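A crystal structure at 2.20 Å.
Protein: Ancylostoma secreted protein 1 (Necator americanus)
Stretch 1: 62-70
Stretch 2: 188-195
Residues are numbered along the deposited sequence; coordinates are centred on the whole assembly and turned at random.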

# COMPACT_ATOMS: atom_id res chain seq x y z
N LYS A 62 24.42 8.34 0.96
CA LYS A 62 23.79 7.10 1.39
C LYS A 62 22.29 7.19 1.38
O LYS A 62 21.71 8.26 1.72
CB LYS A 62 24.22 6.73 2.83
CG LYS A 62 25.69 6.43 3.01
CD LYS A 62 26.06 5.08 2.38
CE LYS A 62 27.53 4.82 2.62
NZ LYS A 62 27.89 3.55 2.06
N LEU A 63 21.65 6.06 1.06
CA LEU A 63 20.21 5.96 1.23
C LEU A 63 19.82 6.12 2.66
O LEU A 63 20.54 5.65 3.55
CB LEU A 63 19.69 4.61 0.74
CG LEU A 63 19.81 4.39 -0.77
CD1 LEU A 63 19.50 2.94 -1.16
CD2 LEU A 63 18.90 5.36 -1.52
N ASN A 64 18.64 6.70 2.89
CA ASN A 64 18.11 6.75 4.25
C ASN A 64 17.95 5.38 4.91
O ASN A 64 17.50 4.45 4.25
CB ASN A 64 16.74 7.45 4.27
CG ASN A 64 16.82 8.90 3.95
OD1 ASN A 64 17.68 9.59 4.49
ND2 ASN A 64 15.93 9.39 3.01
N PRO A 65 18.26 5.26 6.22
CA PRO A 65 17.96 4.05 7.01
C PRO A 65 16.46 3.76 7.08
O PRO A 65 15.66 4.68 6.91
CB PRO A 65 18.44 4.41 8.41
CG PRO A 65 18.40 5.92 8.45
CD PRO A 65 18.94 6.26 7.07
N ALA A 66 16.10 2.52 7.40
CA ALA A 66 14.73 2.09 7.34
C ALA A 66 14.21 1.48 8.63
O ALA A 66 14.80 0.54 9.17
CB ALA A 66 14.54 1.10 6.20
N LYS A 67 13.04 1.94 9.07
CA LYS A 67 12.31 1.23 10.09
C LYS A 67 11.32 0.31 9.39
O LYS A 67 10.99 0.52 8.19
CB LYS A 67 11.60 2.21 11.03
CG LYS A 67 10.64 3.20 10.37
CD LYS A 67 9.94 4.05 11.46
CE LYS A 67 8.91 5.02 10.87
NZ LYS A 67 8.50 6.15 11.82
N ASN A 68 10.82 -0.69 10.12
CA ASN A 68 9.86 -1.66 9.52
C ASN A 68 10.35 -2.30 8.19
O ASN A 68 9.58 -2.56 7.29
CB ASN A 68 8.48 -0.97 9.31
CG ASN A 68 7.89 -0.41 10.59
OD1 ASN A 68 8.11 -0.93 11.68
ND2 ASN A 68 7.09 0.62 10.45
N MET A 69 11.65 -2.52 8.03
CA MET A 69 12.13 -3.22 6.83
C MET A 69 12.07 -4.69 7.08
O MET A 69 12.82 -5.21 7.92
CB MET A 69 13.56 -2.82 6.48
CG MET A 69 14.12 -3.54 5.27
SD MET A 69 13.35 -3.12 3.68
CE MET A 69 13.83 -1.42 3.37
N TYR A 70 11.14 -5.36 6.40
CA TYR A 70 10.93 -6.82 6.55
C TYR A 70 11.89 -7.73 5.75
O TYR A 70 12.27 -7.44 4.59
CB TYR A 70 9.45 -7.22 6.33
CG TYR A 70 8.58 -6.91 7.52
CD1 TYR A 70 8.13 -7.93 8.37
CD2 TYR A 70 8.31 -5.59 7.89
CE1 TYR A 70 7.42 -7.68 9.48
CE2 TYR A 70 7.54 -5.31 9.02
CZ TYR A 70 7.10 -6.33 9.79
OH TYR A 70 6.35 -6.00 10.91
N MET A 188 8.97 3.96 -0.58
CA MET A 188 9.46 2.58 -0.69
C MET A 188 9.71 2.04 0.72
O MET A 188 9.47 0.86 0.97
CB MET A 188 10.70 2.52 -1.56
CG MET A 188 10.35 2.73 -3.01
SD MET A 188 11.68 2.76 -4.17
CE MET A 188 12.45 4.33 -3.72
N TRP A 189 10.10 2.94 1.64
CA TRP A 189 10.28 2.60 3.06
C TRP A 189 10.21 3.90 3.87
O TRP A 189 10.39 5.04 3.34
CB TRP A 189 11.65 1.83 3.31
CG TRP A 189 12.89 2.71 3.06
CD1 TRP A 189 13.53 3.53 3.99
CD2 TRP A 189 13.63 2.85 1.84
NE1 TRP A 189 14.63 4.14 3.41
CE2 TRP A 189 14.72 3.74 2.10
CE3 TRP A 189 13.51 2.30 0.56
CZ2 TRP A 189 15.61 4.13 1.10
CZ3 TRP A 189 14.43 2.66 -0.41
CH2 TRP A 189 15.45 3.60 -0.14
N GLU A 190 10.05 3.75 5.18
CA GLU A 190 10.01 4.93 6.04
C GLU A 190 11.34 5.16 6.67
O GLU A 190 11.97 4.25 7.16
CB GLU A 190 8.90 4.79 7.09
CG GLU A 190 7.50 4.98 6.47
CD GLU A 190 6.37 4.99 7.50
OE1 GLU A 190 6.33 4.09 8.38
OE2 GLU A 190 5.52 5.90 7.39
N THR A 191 11.81 6.39 6.60
CA THR A 191 13.08 6.76 7.25
C THR A 191 12.96 6.55 8.79
O THR A 191 12.01 7.04 9.44
CB THR A 191 13.55 8.19 6.84
OG1 THR A 191 13.51 8.35 5.42
CG2 THR A 191 14.97 8.47 7.26
N GLY A 192 13.88 5.76 9.35
CA GLY A 192 14.02 5.69 10.80
C GLY A 192 15.11 4.74 11.13
O GLY A 192 15.73 4.18 10.23
N GLN A 193 15.43 4.57 12.41
CA GLN A 193 16.34 3.51 12.81
C GLN A 193 15.76 2.11 12.54
O GLN A 193 14.60 1.86 12.73
CB GLN A 193 16.66 3.61 14.30
CG GLN A 193 17.92 2.87 14.74
CD GLN A 193 18.11 2.85 16.26
OE1 GLN A 193 17.14 3.02 17.04
NE2 GLN A 193 19.34 2.62 16.69
N ALA A 194 16.64 1.19 12.15
CA ALA A 194 16.28 -0.20 11.96
C ALA A 194 15.86 -0.80 13.29
O ALA A 194 16.31 -0.33 14.34
CB ALA A 194 17.45 -0.94 11.40
N CYS A 195 15.02 -1.83 13.25
CA CYS A 195 14.49 -2.40 14.45
C CYS A 195 15.58 -2.94 15.38
O CYS A 195 16.62 -3.46 14.91
CB CYS A 195 13.46 -3.51 14.15
SG CYS A 195 14.16 -5.05 13.40
O HOH W 1 13.78 -2.09 10.01
O HOH W 2 9.10 1.23 6.12
O HOH W 3 6.83 1.70 7.69

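Trp189 is the anchor of this contact, with more area covered by the opposing stretch than any other residue here. Its side chain sets out toward stretch 1 and meets residues spaced along it: Leu63 CD2 lies 4.1 Å from Trp189 CH2 at the ring edge, Ala66 CB comes to 3.4 Å from Trp189 CD1, and Met69 CE packs 3.9 Å from Trp189 CB. The indole nitrogen is not left idle, since Trp189 NE1 donates a weak, bent hydrogen bond to Asn64 O at 3.0 Å.

At Glu190 the backbone takes over. Lys67 N donates to Glu190 O (3.2 Å, nearly straight), and the same oxygen receives a CA-H contact from Ala66 CA at 3.5 Å. Water 2 extends the pairing, accepting from Glu190 N and donating to Lys67 O, each at 2.9 Å. Lys67 NZ and Glu190 OE1 carry opposite charges but stay 4.6 Å apart, too far for a salt bridge; the carboxylate instead takes a hydrogen from water 3 (2.5 Å to Glu190 OE1), which also accepts from Asn68 ND2 at 3.0 Å.

Thr191 pairs antiparallel with Ala66, and its CA lies 3.3 Å from Pro65 O, an approach well aligned for a CA-H contact. Pro65 O also accepts from Gly192 N at 3.2 Å, so one carbonyl serves two successive residues. Gly192 is fully extended, and an ideal CB there would sit only 3.0 Å from Lys67 CD: the lysine chain occupies the space a side chain would need.

Beyond it, Gln193 points its side chain away and contributes backbone, its O 3.5 Å from Lys67 CB. Ala194 CA approaches Ala66 O at 3.2 Å. Water 1 closes this end, donating to Ala66 O and accepting from Met69 N, both at 2.9 Å, and more weakly from Cys195 N at 3.5 Å.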